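PDB 2DVG: galactose-binding lectin from Arachis hypogaea, which binds D-galactose and galactose-containing sugars as a homotetrameric legume lectin that also carries calcium and manganese ions. Local coordinates for the beta-D-glucopyranose and alpha-D-galactopyranose site. Coordinates in Å, arbitrary orientation; residue numbers count along the deposited sequence, not the author numbering.

The beta-D-glucopyranose and alpha-D-galactopyranose site. Residues 80, 82-83, 103-104, 125, 127, 129, 211, 213-214. With BGC (beta-D-glucopyranose), chain B; GLA (alpha-D-galactopyranose), chain C.
The primary sugar pocket of this legume lectin holds the alpha-1,6-linked disaccharide by its galactose end: GLA is largely buried, whereas BGC is poorly ordered and scarcely touched by the protein. Asp83, which follows the cis peptide bond after Ala82, reads the 3- and 4-hydroxyls together. Its OD2 accepts from GLA O4, the axial hydroxyl that marks galactose, through the syn lone pair at 3.0 Å. Asp83 OD1 takes GLA O3 at 2.9 Å, met from 27° out of the carboxylate plane. From another side Asn127 ND2 donates to GLA O3 at 3.1 Å, almost within the amide plane and nearly straight. The backbone N of Gly104 also lies within hydrogen-bonding distance of O3, and water 1 bridges it to O2 and O3.

Ser211 OG bonds GLA O4 at 2.6 Å and reaches O5 only weakly. Set between the backbone N and the carbonyl carbon (chi1 61°), Ser211 OG also accepts from Gly214 N at 2.9 Å, which helps to hold it toward the sugar. Water 2 links OG and Gly213 N to the ring oxygen O5.

Tyr125, with CG anti to the backbone N (chi1 175°), runs from CB along the sugar's apolar face. CG and CD1 lie near GLA C4, and CE1 near C3. CE2 and CZ come under C5, which stands toward the rim in a CH-pi contact, with CE2 3.5 Å from GLA C5. At the tip, Tyr125 OH comes within 3.6 Å of BGC O6 and O4.

Loops and short 3-10 turns (103-105 and 128-130) at one end of the beta-sandwich build the pocket, and Tyr125 and Asn127 belong to the calcium-binding segment, so the metal probably helps to shape it.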
loop_
_atom_site.group_PDB
_atom_site.type_symbol
_atom_site.label_atom_id
_atom_site.label_comp_id
_atom_site.label_asym_id
_atom_site.label_seq_id
_atom_site.Cartn_x
_atom_site.Cartn_y
_atom_site.Cartn_z
ATOM N N ASP A 80 -22.206 8.854 -16.336
ATOM C CA ASP A 80 -22.015 7.595 -15.623
ATOM C C ASP A 80 -20.589 7.104 -15.847
ATOM O O ASP A 80 -20.112 7.047 -16.986
ATOM C CB ASP A 80 -22.976 6.520 -16.137
ATOM C CG ASP A 80 -24.390 7.020 -16.283
ATOM O OD1 ASP A 80 -24.596 8.005 -17.023
ATOM O OD2 ASP A 80 -25.298 6.425 -15.669
ATOM N N ALA A 82 -18.207 5.131 -17.020
ATOM C CA ALA A 82 -18.253 4.008 -17.930
ATOM C C ALA A 82 -17.170 4.206 -18.991
ATOM O O ALA A 82 -16.677 5.323 -19.157
ATOM C CB ALA A 82 -19.646 3.937 -18.568
ATOM N N ASP A 83 -16.789 3.146 -19.709
ATOM C CA ASP A 83 -17.345 1.799 -19.558
ATOM C C ASP A 83 -16.370 0.803 -18.944
ATOM O O ASP A 83 -16.777 -0.221 -18.406
ATOM C CB ASP A 83 -17.797 1.281 -20.915
ATOM C CG ASP A 83 -19.213 1.664 -21.233
ATOM O OD1 ASP A 83 -20.135 1.014 -20.697
ATOM O OD2 ASP A 83 -19.408 2.620 -22.009
ATOM N N GLY A 103 -19.239 2.381 -25.674
ATOM C CA GLY A 103 -20.002 1.853 -24.563
ATOM C C GLY A 103 -19.520 0.519 -24.025
ATOM O O GLY A 103 -18.364 0.391 -23.611
ATOM N N GLY A 104 -20.400 -0.480 -24.047
ATOM C CA GLY A 104 -20.065 -1.797 -23.525
ATOM C C GLY A 104 -19.177 -2.692 -24.369
ATOM O O GLY A 104 -18.631 -3.677 -23.866
ATOM N N TYR A 125 -19.855 -0.923 -15.706
ATOM C CA TYR A 125 -21.264 -0.621 -15.986
ATOM C C TYR A 125 -21.964 -1.883 -16.469
ATOM O O TYR A 125 -21.721 -2.352 -17.573
ATOM C CB TYR A 125 -21.414 0.468 -17.052
ATOM C CG TYR A 125 -22.864 0.712 -17.435
ATOM C CD1 TYR A 125 -23.565 -0.214 -18.208
ATOM C CD2 TYR A 125 -23.555 1.828 -16.966
ATOM C CE1 TYR A 125 -24.913 -0.045 -18.500
ATOM C CE2 TYR A 125 -24.909 2.009 -17.252
ATOM C CZ TYR A 125 -25.581 1.064 -18.019
ATOM O OH TYR A 125 -26.922 1.206 -18.287
ATOM N N ASN A 127 -23.760 -4.182 -18.397
ATOM C CA ASN A 127 -24.430 -4.241 -19.691
ATOM C C ASN A 127 -25.179 -5.566 -19.801
ATOM O O ASN A 127 -24.573 -6.614 -20.010
ATOM C CB ASN A 127 -23.415 -4.119 -20.829
ATOM C CG ASN A 127 -22.975 -2.691 -21.059
ATOM O OD1 ASN A 127 -22.490 -2.028 -20.152
ATOM N ND2 ASN A 127 -23.148 -2.209 -22.280
ATOM N N GLU A 129 -27.116 -6.608 -22.120
ATOM C CA GLU A 129 -27.035 -7.172 -23.459
ATOM C C GLU A 129 -25.827 -8.105 -23.578
ATOM O O GLU A 129 -25.801 -8.989 -24.430
ATOM C CB GLU A 129 -26.956 -6.054 -24.512
ATOM C CG GLU A 129 -25.856 -5.030 -24.281
ATOM C CD GLU A 129 -26.277 -3.878 -23.379
ATOM O OE1 GLU A 129 -26.952 -4.118 -22.355
ATOM O OE2 GLU A 129 -25.914 -2.724 -23.688
ATOM N N SER A 211 -20.004 6.118 -24.094
ATOM C CA SER A 211 -21.237 6.294 -24.841
ATOM C C SER A 211 -21.695 7.746 -24.700
ATOM O O SER A 211 -20.896 8.632 -24.372
ATOM C CB SER A 211 -22.309 5.348 -24.301
ATOM O OG SER A 211 -22.583 5.629 -22.940
ATOM N N GLY A 213 -23.921 8.962 -22.469
ATOM C CA GLY A 213 -23.906 9.307 -21.054
ATOM C C GLY A 213 -22.815 8.607 -20.258
ATOM O O GLY A 213 -22.538 8.970 -19.113
ATOM N N GLY A 214 -22.190 7.602 -20.863
ATOM C CA GLY A 214 -21.137 6.875 -20.178
ATOM C C GLY A 214 -19.746 7.401 -20.480
ATOM O O GLY A 214 -19.200 7.166 -21.557
HETATM C C2 BGC B . -31.477 2.109 -23.832
HETATM C C3 BGC B . -31.264 2.036 -22.324
HETATM C C4 BGC B . -29.908 1.385 -22.023
HETATM C C5 BGC B . -28.784 2.115 -22.772
HETATM C C6 BGC B . -27.462 1.389 -22.633
HETATM C C1 BGC B . -30.295 2.847 -24.490
HETATM O O1 BGC B . -30.451 2.109 -25.649
HETATM O O2 BGC B . -32.691 2.787 -24.116
HETATM O O3 BGC B . -32.310 1.277 -21.737
HETATM O O4 BGC B . -29.652 1.424 -20.626
HETATM O O5 BGC B . -29.074 2.174 -24.185
HETATM O O6 BGC B . -26.594 2.114 -21.743
HETATM C C1 GLA C . -25.695 2.957 -22.416
HETATM C C2 GLA C . -24.505 2.146 -22.959
HETATM C C3 GLA C . -23.708 1.564 -21.791
HETATM C C4 GLA C . -23.252 2.699 -20.888
HETATM C C5 GLA C . -24.461 3.507 -20.419
HETATM C C6 GLA C . -24.079 4.713 -19.580
HETATM O O2 GLA C . -24.960 1.102 -23.802
HETATM O O3 GLA C . -22.584 0.844 -22.273
HETATM O O4 GLA C . -22.274 3.506 -21.528
HETATM O O5 GLA C . -25.210 3.989 -21.561
HETATM O O6 GLA C . -25.040 4.969 -18.565
HETATM O O HOH W 1 -22.643 0.597 -25.509
HETATM O O HOH W 2 -25.379 6.587 -22.990
#